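Local coordinates for protein PipY (Synechococcus elongatus, PDB 5NLC) that binds pyridoxal 5'-phosphate in a modified TIM barrel and is probably involved in homeostasis of this vitamin B6 cofactor, at residues Gln3-Leu11 and Arg210-Pro218; Ile33-Phe44 and Glu58-His68. All blocks are in the same frame, centred on the assembly; numbering follows the deposited sequence.

Contact 1: Gln3-Leu11 and Arg210-Pro218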
loop_
_atom_site.group_PDB
_atom_site.type_symbol
_atom_site.label_atom_id
_atom_site.label_comp_id
_atom_site.label_asym_id
_atom_site.label_seq_id
_atom_site.Cartn_x
_atom_site.Cartn_y
_atom_site.Cartn_z
ATOM N N GLN A 3 -1.950 21.520 -14.519
ATOM C CA GLN A 3 -0.574 21.133 -14.252
ATOM C C GLN A 3 -0.563 20.237 -13.007
ATOM O O GLN A 3 -1.474 20.234 -12.186
ATOM C CB GLN A 3 0.329 22.341 -13.943
ATOM C CG GLN A 3 0.294 23.502 -14.937
ATOM C CD GLN A 3 1.055 23.267 -16.216
ATOM O OE1 GLN A 3 1.977 22.429 -16.266
ATOM N NE2 GLN A 3 0.703 24.046 -17.275
ATOM N N ILE A 4 0.517 19.503 -12.852
ATOM C CA ILE A 4 0.654 18.637 -11.713
ATOM C C ILE A 4 0.589 19.403 -10.385
ATOM O O ILE A 4 -0.073 18.944 -9.444
ATOM C CB ILE A 4 1.891 17.754 -11.839
ATOM C CG1 ILE A 4 1.741 16.789 -13.056
ATOM C CG2 ILE A 4 2.121 16.996 -10.556
ATOM C CD1 ILE A 4 3.030 16.063 -13.458
ATOM N N ALA A 5 1.241 20.547 -10.283
ATOM C CA ALA A 5 1.258 21.240 -8.985
ATOM C C ALA A 5 -0.175 21.601 -8.557
ATOM O O ALA A 5 -0.532 21.490 -7.374
ATOM C CB ALA A 5 2.107 22.498 -9.029
ATOM N N GLU A 6 -0.963 22.038 -9.545
ATOM C CA GLU A 6 -2.336 22.490 -9.313
ATOM C C GLU A 6 -3.227 21.311 -8.887
ATOM O O GLU A 6 -4.028 21.391 -7.929
ATOM C CB GLU A 6 -2.890 23.150 -10.585
ATOM C CG GLU A 6 -2.170 24.426 -10.996
ATOM C CD GLU A 6 -2.648 24.977 -12.354
ATOM O OE1 GLU A 6 -3.222 26.078 -12.355
ATOM O OE2 GLU A 6 -2.452 24.337 -13.428
ATOM N N ARG A 7 -3.074 20.201 -9.588
ATOM C CA ARG A 7 -3.799 18.960 -9.240
ATOM C C ARG A 7 -3.469 18.470 -7.824
ATOM O O ARG A 7 -4.374 18.080 -7.022
ATOM C CB ARG A 7 -3.507 17.889 -10.289
ATOM C CG ARG A 7 -4.112 18.127 -11.672
ATOM C CD ARG A 7 -3.474 17.153 -12.638
ATOM N NE ARG A 7 -4.146 17.135 -13.911
ATOM C CZ ARG A 7 -5.282 16.487 -14.169
ATOM N NH1 ARG A 7 -5.921 15.789 -13.244
ATOM N NH2 ARG A 7 -5.815 16.581 -15.380
ATOM N N LEU A 8 -2.176 18.454 -7.501
ATOM C CA LEU A 8 -1.747 18.037 -6.158
ATOM C C LEU A 8 -2.337 18.970 -5.087
ATOM O O LEU A 8 -2.781 18.497 -4.054
ATOM C CB LEU A 8 -0.211 18.006 -6.006
ATOM C CG LEU A 8 0.253 17.523 -4.630
ATOM C CD1 LEU A 8 -0.232 16.103 -4.380
ATOM C CD2 LEU A 8 1.763 17.513 -4.465
ATOM N N ALA A 9 -2.304 20.274 -5.306
ATOM C CA ALA A 9 -2.885 21.251 -4.367
ATOM C C ALA A 9 -4.375 21.038 -4.100
ATOM O O ALA A 9 -4.899 21.268 -2.963
ATOM C CB ALA A 9 -2.693 22.661 -4.877
ATOM N N SER A 10 -5.068 20.675 -5.166
ATOM C CA SER A 10 -6.489 20.479 -5.106
ATOM C C SER A 10 -6.781 19.244 -4.301
ATOM O O SER A 10 -7.640 19.264 -3.394
ATOM C CB SER A 10 -7.068 20.438 -6.513
ATOM O OG SER A 10 -8.421 20.166 -6.440
ATOM N N LEU A 11 -6.061 18.160 -4.583
ATOM C CA LEU A 11 -6.236 16.947 -3.789
ATOM C C LEU A 11 -5.894 17.125 -2.346
ATOM O O LEU A 11 -6.694 16.733 -1.449
ATOM C CB LEU A 11 -5.393 15.849 -4.334
ATOM C CG LEU A 11 -5.842 15.333 -5.658
ATOM C CD1 LEU A 11 -4.654 14.746 -6.432
ATOM C CD2 LEU A 11 -6.904 14.301 -5.413
ATOM N N ARG A 210 -4.526 5.873 -3.025
ATOM C CA ARG A 210 -3.763 5.620 -4.281
ATOM C C ARG A 210 -4.400 6.383 -5.394
ATOM O O ARG A 210 -5.515 6.040 -5.794
ATOM C CB ARG A 210 -3.795 4.113 -4.723
ATOM C CG ARG A 210 -3.431 3.164 -3.672
ATOM C CD ARG A 210 -3.400 1.672 -4.051
ATOM N NE ARG A 210 -4.649 1.009 -4.435
ATOM C CZ ARG A 210 -5.615 0.658 -3.594
ATOM N NH1 ARG A 210 -5.556 0.976 -2.296
ATOM N NH2 ARG A 210 -6.656 -0.011 -4.050
ATOM N N VAL A 211 -3.713 7.379 -5.945
ATOM C CA VAL A 211 -4.290 8.171 -7.022
ATOM C C VAL A 211 -3.280 8.347 -8.152
ATOM O O VAL A 211 -2.101 8.491 -7.891
ATOM C CB VAL A 211 -4.732 9.552 -6.497
ATOM C CG1 VAL A 211 -5.852 9.428 -5.479
ATOM C CG2 VAL A 211 -3.571 10.219 -5.779
ATOM N N GLY A 212 -3.765 8.284 -9.390
ATOM C CA GLY A 212 -2.894 8.209 -10.546
ATOM C C GLY A 212 -3.136 9.409 -11.435
ATOM O O GLY A 212 -2.550 10.469 -11.259
ATOM N N THR A 213 -4.114 9.241 -12.318
ATOM C CA THR A 213 -4.505 10.278 -13.258
ATOM C C THR A 213 -4.979 11.595 -12.643
ATOM O O THR A 213 -4.598 12.686 -13.138
ATOM C CB THR A 213 -5.514 9.639 -14.223
ATOM O OG1 THR A 213 -4.770 8.694 -15.015
ATOM C CG2 THR A 213 -6.198 10.658 -15.144
ATOM N N GLN A 214 -5.777 11.545 -11.568
ATOM C CA GLN A 214 -6.194 12.798 -10.887
ATOM C C GLN A 214 -4.982 13.681 -10.483
ATOM O O GLN A 214 -5.117 14.873 -10.343
ATOM C CB GLN A 214 -7.040 12.542 -9.645
ATOM C CG GLN A 214 -8.545 12.702 -9.795
ATOM C CD GLN A 214 -9.260 12.634 -8.437
ATOM O OE1 GLN A 214 -9.361 11.565 -7.845
ATOM N NE2 GLN A 214 -9.750 13.784 -7.942
ATOM N N LEU A 215 -3.827 13.079 -10.239
ATOM C CA LEU A 215 -2.612 13.813 -9.891
ATOM C C LEU A 215 -1.748 14.158 -11.122
ATOM O O LEU A 215 -1.297 15.305 -11.293
ATOM C CB LEU A 215 -1.804 12.989 -8.868
ATOM C CG LEU A 215 -0.578 13.575 -8.130
ATOM C CD1 LEU A 215 0.754 13.260 -8.801
ATOM C CD2 LEU A 215 -0.634 15.071 -7.943
ATOM N N PHE A 216 -1.465 13.145 -11.938
ATOM C CA PHE A 216 -0.530 13.293 -13.027
ATOM C C PHE A 216 -1.289 13.786 -14.231
ATOM O O PHE A 216 -2.525 13.906 -14.213
ATOM C CB PHE A 216 0.137 11.952 -13.359
ATOM C CG PHE A 216 1.200 11.512 -12.363
ATOM C CD1 PHE A 216 2.445 12.184 -12.274
ATOM C CD2 PHE A 216 0.999 10.435 -11.553
ATOM C CE1 PHE A 216 3.415 11.787 -11.380
ATOM C CE2 PHE A 216 1.947 10.058 -10.652
ATOM C CZ PHE A 216 3.183 10.703 -10.586
ATOM N N GLY A 217 -0.582 14.050 -15.311
ATOM C CA GLY A 217 -1.309 14.306 -16.566
ATOM C C GLY A 217 -2.296 13.186 -16.955
ATOM O O GLY A 217 -2.431 12.187 -16.251
ATOM N N PRO A 218 -2.961 13.353 -18.112
ATOM C CA PRO A 218 -3.491 12.228 -18.877
ATOM C C PRO A 218 -2.394 11.243 -19.338
ATOM O O PRO A 218 -1.353 11.663 -19.857
ATOM C CB PRO A 218 -4.147 12.918 -20.087
ATOM C CG PRO A 218 -4.494 14.286 -19.591
ATOM C CD PRO A 218 -3.332 14.649 -18.711
HETATM O O HOH W 1 -6.810 16.981 -8.655
#
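Where the last barrel strand, 208-211, runs out into the loop that contributes to the pyridoxal 5'-phosphate site, empty in this structure, the N-terminal helix 4-14 lies against that loop through I4, R7, L8 and L11, facing Q214, L215 and F216. L215 fills the middle of the interface. Its CG stands anti to the backbone N (chi1 -170°), which helps to carry CD2 up to the helix, 3.5 Å from L8 CB, while L11 CD1 lies 4.1 Å from L215 CB. I4 reaches past the L215 carbonyl, and its CD1 meets the edge of the F216 ring at CD1, 4.1 Å away. R7 runs extended from CG to NE along the backbone of 213-216. Its NH1 donates to Q214 O over 3.1 Å at 158°; the oxygen lies in the guanidinium plane, yet the nitrogen sits well above the carbonyl plane. F216 O lies over one guanidinium face. A water donating to both R7 O and Q214 O adds a second link. Shortening R7 to an alanine would probably leave Q214 O with the water as its remaining partner in this contact, and uncover the loop backbone. The L215 and F216 amides both bond back to G212 O, making a tight turn after the strand. R210, G212 and T213 belong to the cofactor site, so the helix packs behind the cofactor-binding turn of this fold type III barrel.

Contact 2: Ile33-Phe44 and Glu58-His68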
loop_
_atom_site.group_PDB
_atom_site.type_symbol
_atom_site.label_atom_id
_atom_site.label_comp_id
_atom_site.label_asym_id
_atom_site.label_seq_id
_atom_site.Cartn_x
_atom_site.Cartn_y
_atom_site.Cartn_z
ATOM N N ILE A 33 7.497 12.341 -12.403
ATOM C CA ILE A 33 7.837 12.134 -10.987
ATOM C C ILE A 33 8.668 13.299 -10.455
ATOM O O ILE A 33 8.358 13.795 -9.357
ATOM C CB ILE A 33 8.560 10.782 -10.723
ATOM C CG1 ILE A 33 7.573 9.644 -11.051
ATOM C CG2 ILE A 33 9.068 10.696 -9.289
ATOM C CD1 ILE A 33 8.215 8.263 -11.038
ATOM N N ARG A 34 9.655 13.796 -11.220
ATOM C CA ARG A 34 10.368 14.977 -10.788
ATOM C C ARG A 34 9.501 16.193 -10.676
ATOM O O ARG A 34 9.602 16.923 -9.661
ATOM C CB ARG A 34 11.540 15.312 -11.684
ATOM C CG ARG A 34 12.664 14.293 -11.609
ATOM C CD ARG A 34 13.934 14.858 -12.209
ATOM N NE ARG A 34 15.021 13.872 -12.022
ATOM C CZ ARG A 34 15.694 13.637 -10.918
ATOM N NH1 ARG A 34 15.553 14.362 -9.856
ATOM N NH2 ARG A 34 16.583 12.661 -10.915
ATOM N N GLU A 35 8.601 16.414 -11.649
ATOM C CA GLU A 35 7.629 17.504 -11.531
ATOM C C GLU A 35 6.745 17.402 -10.250
ATOM O O GLU A 35 6.509 18.423 -9.568
ATOM C CB GLU A 35 6.805 17.677 -12.824
ATOM C CG GLU A 35 5.904 18.882 -12.885
ATOM C CD GLU A 35 5.158 19.056 -14.213
ATOM O OE1 GLU A 35 5.541 18.444 -15.273
ATOM O OE2 GLU A 35 4.163 19.813 -14.215
ATOM N N ALA A 36 6.255 16.198 -9.962
ATOM C CA ALA A 36 5.485 15.968 -8.769
ATOM C C ALA A 36 6.249 16.200 -7.516
ATOM O O ALA A 36 5.721 16.785 -6.567
ATOM C CB ALA A 36 4.862 14.588 -8.770
ATOM N N TYR A 37 7.489 15.758 -7.494
ATOM C CA TYR A 37 8.393 16.006 -6.375
ATOM C C TYR A 37 8.592 17.508 -6.099
ATOM O O TYR A 37 8.516 17.982 -4.950
ATOM C CB TYR A 37 9.691 15.247 -6.592
ATOM C CG TYR A 37 10.618 15.257 -5.394
ATOM C CD1 TYR A 37 11.413 16.367 -5.138
ATOM C CD2 TYR A 37 10.702 14.175 -4.550
ATOM C CE1 TYR A 37 12.274 16.411 -4.042
ATOM C CE2 TYR A 37 11.599 14.194 -3.446
ATOM C CZ TYR A 37 12.349 15.312 -3.216
ATOM O OH TYR A 37 13.186 15.408 -2.140
ATOM N N ALA A 38 8.762 18.272 -7.160
ATOM C CA ALA A 38 8.938 19.703 -7.009
ATOM C C ALA A 38 7.711 20.334 -6.432
ATOM O O ALA A 38 7.808 21.310 -5.763
ATOM C CB ALA A 38 9.229 20.312 -8.383
ATOM N N ALA A 39 6.550 19.775 -6.712
ATOM C CA ALA A 39 5.299 20.290 -6.139
ATOM C C ALA A 39 5.051 19.823 -4.715
ATOM O O ALA A 39 4.100 20.293 -4.120
ATOM C CB ALA A 39 4.118 19.866 -6.995
ATOM N N GLY A 40 5.879 18.938 -4.179
ATOM C CA GLY A 40 5.802 18.526 -2.780
ATOM C C GLY A 40 5.484 17.020 -2.597
ATOM O O GLY A 40 5.430 16.537 -1.452
ATOM N N GLN A 41 5.272 16.265 -3.688
ATOM C CA GLN A 41 4.949 14.860 -3.533
ATOM C C GLN A 41 6.181 14.036 -3.205
ATOM O O GLN A 41 7.264 14.218 -3.840
ATOM C CB GLN A 41 4.288 14.340 -4.788
ATOM C CG GLN A 41 3.727 12.930 -4.724
ATOM C CD GLN A 41 2.600 12.758 -3.746
ATOM O OE1 GLN A 41 1.877 13.725 -3.465
ATOM N NE2 GLN A 41 2.437 11.525 -3.182
ATOM N N ARG A 42 6.018 13.080 -2.251
ATOM C CA ARG A 42 7.077 12.194 -1.809
ATOM C C ARG A 42 6.822 10.725 -1.907
ATOM O O ARG A 42 7.783 9.934 -2.021
ATOM C CB ARG A 42 7.478 12.514 -0.367
ATOM C CG ARG A 42 7.999 13.957 -0.210
ATOM C CD ARG A 42 9.335 14.163 -0.826
ATOM N NE ARG A 42 9.815 15.559 -0.697
ATOM C CZ ARG A 42 9.549 16.566 -1.525
ATOM N NH1 ARG A 42 8.761 16.417 -2.572
ATOM N NH2 ARG A 42 10.097 17.747 -1.289
ATOM N N HIS A 43 5.554 10.328 -1.871
ATOM C CA HIS A 43 5.187 8.919 -1.948
ATOM C C HIS A 43 4.707 8.544 -3.331
ATOM O O HIS A 43 3.758 9.148 -3.855
ATOM C CB HIS A 43 4.055 8.663 -0.968
ATOM C CG HIS A 43 4.438 8.883 0.456
ATOM N ND1 HIS A 43 5.281 8.027 1.137
ATOM C CD2 HIS A 43 4.117 9.876 1.324
ATOM C CE1 HIS A 43 5.483 8.488 2.363
ATOM N NE2 HIS A 43 4.733 9.578 2.517
ATOM N N PHE A 44 5.382 7.588 -3.930
ATOM C CA PHE A 44 5.112 7.126 -5.265
ATOM C C PHE A 44 4.927 5.655 -5.267
ATOM O O PHE A 44 5.571 4.934 -4.497
ATOM C CB PHE A 44 6.248 7.515 -6.207
ATOM C CG PHE A 44 6.367 8.989 -6.399
ATOM C CD1 PHE A 44 7.093 9.743 -5.505
ATOM C CD2 PHE A 44 5.614 9.637 -7.362
ATOM C CE1 PHE A 44 7.198 11.126 -5.624
ATOM C CE2 PHE A 44 5.717 11.025 -7.501
ATOM C CZ PHE A 44 6.492 11.780 -6.645
ATOM N N GLU A 58 17.502 6.693 -12.228
ATOM C CA GLU A 58 17.791 8.140 -12.388
ATOM C C GLU A 58 17.357 9.026 -11.218
ATOM O O GLU A 58 17.833 10.169 -11.069
ATOM C CB GLU A 58 17.142 8.713 -13.645
ATOM C CG GLU A 58 17.870 8.342 -14.936
ATOM C CD GLU A 58 17.577 6.898 -15.392
ATOM O OE1 GLU A 58 16.678 6.239 -14.826
ATOM O OE2 GLU A 58 18.251 6.389 -16.315
ATOM N N LEU A 59 16.468 8.494 -10.412
ATOM C CA LEU A 59 15.811 9.281 -9.381
ATOM C C LEU A 59 16.451 9.112 -8.003
ATOM O O LEU A 59 15.973 9.710 -7.034
ATOM C CB LEU A 59 14.337 8.899 -9.305
ATOM C CG LEU A 59 13.502 9.178 -10.553
ATOM C CD1 LEU A 59 12.165 8.470 -10.496
ATOM C CD2 LEU A 59 13.294 10.666 -10.806
ATOM N N THR A 60 17.533 8.359 -7.907
ATOM C CA THR A 60 18.155 8.188 -6.581
ATOM C C THR A 60 18.846 9.410 -5.993
ATOM O O THR A 60 19.187 9.404 -4.791
ATOM C CB THR A 60 19.177 7.025 -6.564
ATOM O OG1 THR A 60 20.202 7.247 -7.510
ATOM C CG2 THR A 60 18.463 5.764 -6.898
ATOM N N ASP A 61 19.032 10.461 -6.791
ATOM C CA ASP A 61 19.448 11.728 -6.178
ATOM C C ASP A 61 18.447 12.197 -5.106
ATOM O O ASP A 61 18.873 12.821 -4.136
ATOM C CB ASP A 61 19.606 12.830 -7.224
ATOM C CG ASP A 61 18.300 13.089 -7.964
ATOM O OD1 ASP A 61 17.846 12.059 -8.541
ATOM O OD2 ASP A 61 17.733 14.249 -7.906
ATOM N N LEU A 62 17.132 11.905 -5.261
ATOM C CA LEU A 62 16.057 12.462 -4.405
ATOM C C LEU A 62 16.103 11.748 -3.059
ATOM O O LEU A 62 15.915 10.538 -3.010
ATOM C CB LEU A 62 14.666 12.310 -5.071
ATOM C CG LEU A 62 14.549 12.996 -6.469
ATOM C CD1 LEU A 62 13.230 12.625 -7.148
ATOM C CD2 LEU A 62 14.627 14.499 -6.437
ATOM N N PRO A 63 16.363 12.487 -1.976
ATOM C CA PRO A 63 16.740 11.795 -0.715
ATOM C C PRO A 63 15.547 11.108 0.065
ATOM O O PRO A 63 15.758 10.107 0.766
ATOM C CB PRO A 63 17.347 12.948 0.104
ATOM C CG PRO A 63 16.440 14.098 -0.269
ATOM C CD PRO A 63 16.131 13.924 -1.749
ATOM N N ASP A 64 14.338 11.625 -0.098
ATOM C CA ASP A 64 13.168 11.293 0.728
ATOM C C ASP A 64 11.950 10.891 -0.122
ATOM O O ASP A 64 10.825 11.194 0.177
ATOM C CB ASP A 64 12.866 12.508 1.500
ATOM C CG ASP A 64 12.794 13.708 0.633
ATOM O OD1 ASP A 64 13.168 13.609 -0.613
ATOM O OD2 ASP A 64 12.353 14.734 1.190
ATOM N N LEU A 65 12.227 10.268 -1.249
ATOM C CA LEU A 65 11.234 9.689 -2.088
ATOM C C LEU A 65 10.946 8.318 -1.453
ATOM O O LEU A 65 11.864 7.549 -1.234
ATOM C CB LEU A 65 11.804 9.599 -3.526
ATOM C CG LEU A 65 10.779 9.531 -4.656
ATOM C CD1 LEU A 65 11.550 9.467 -5.959
ATOM C CD2 LEU A 65 9.956 8.252 -4.530
ATOM N N THR A 66 9.694 8.040 -1.123
ATOM C CA THR A 66 9.285 6.781 -0.607
ATOM C C THR A 66 8.522 5.965 -1.684
ATOM O O THR A 66 7.537 6.473 -2.244
ATOM C CB THR A 66 8.404 7.008 0.611
ATOM O OG1 THR A 66 9.144 7.693 1.595
ATOM C CG2 THR A 66 7.912 5.748 1.212
ATOM N N TRP A 67 9.036 4.748 -2.011
ATOM C CA TRP A 67 8.439 3.887 -3.007
ATOM C C TRP A 67 7.548 2.805 -2.362
ATOM O O TRP A 67 7.991 2.086 -1.427
ATOM C CB TRP A 67 9.516 3.161 -3.788
ATOM C CG TRP A 67 10.262 4.080 -4.763
ATOM C CD1 TRP A 67 11.486 4.673 -4.585
ATOM C CD2 TRP A 67 9.781 4.529 -5.993
ATOM N NE1 TRP A 67 11.794 5.456 -5.671
ATOM C CE2 TRP A 67 10.769 5.364 -6.566
ATOM C CE3 TRP A 67 8.598 4.300 -6.710
ATOM C CZ2 TRP A 67 10.607 5.971 -7.852
ATOM C CZ3 TRP A 67 8.479 4.894 -8.015
ATOM C CH2 TRP A 67 9.439 5.744 -8.521
ATOM N N HIS A 68 6.380 2.651 -2.943
ATOM C CA HIS A 68 5.321 1.756 -2.460
ATOM C C HIS A 68 5.017 0.752 -3.559
ATOM O O HIS A 68 4.746 1.175 -4.718
ATOM C CB HIS A 68 4.055 2.570 -2.199
ATOM C CG HIS A 68 4.168 3.548 -1.068
ATOM N ND1 HIS A 68 3.615 3.310 0.163
ATOM C CD2 HIS A 68 4.776 4.744 -0.970
ATOM C CE1 HIS A 68 3.902 4.309 0.980
ATOM N NE2 HIS A 68 4.551 5.226 0.298
#
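Y37, on helix 30-38, faces the loop that leads into strand 66-69 of the beta-alpha-beta unit 43-46, 49-56, 66-69 in the barrel. Beyond CB, a chi1 of -171° turns the ring away from its own backbone N toward L62, with Y37 CG 4.1 Å from L62 CD1. At CD1 and CE1 the ring meets L62 CD2, a CH-pi contact over the centre of one face; R42 NH1 covers the opposite face. CE2 and CZ pass D64 OD1 at the ring edge, and Y37 OH donates to D64 OD1 at a modelled 2.4 Å, unusually short and to be taken with caution. D64 OD2 forms a long, bent salt bridge with R42 NE (3.3 Å), which approaches from above the carboxylate plane. Nearer the helix start, R34 grips D61 end-on, R34 NH2 to D61 OD1 at 2.8 Å and R34 NH1 to D61 OD2 at 2.9 Å. Inward, F44 CB sits over the W67 six-membered ring and I33 CD1 reaches W67 CH2 at 3.8 Å. Parallel pairing ties F44 N to T66 O and F44 O to H68 N. H68 ND1 is hydrogen-bonded to H89, while H43 ND1 and H68 NE2 share a nearly straight hydrogen bond of 3.0 Å.

In the fold
Both contacts reach the same parallel sheet, and their centres are about 14 Å apart. Each has a buried heart and a more exposed rim. Contact 1 sets a helix against a loop, mostly by aliphatic packing, with one arginine and a water addressing backbone carbonyls. Contact 2 includes true strand pairing; its outer part carries carboxylate salt bridges, its inner part aromatic and aliphatic packing. The two meet directly: I4 packs on E35, A5 on A39 and L8 on Q41, so helix 4-14 also covers helix 30-38 and the turn after it. Contact 1 includes cofactor-site residues, whereas contact 2 holds P63, which belongs to a calcium site not occupied in this structure.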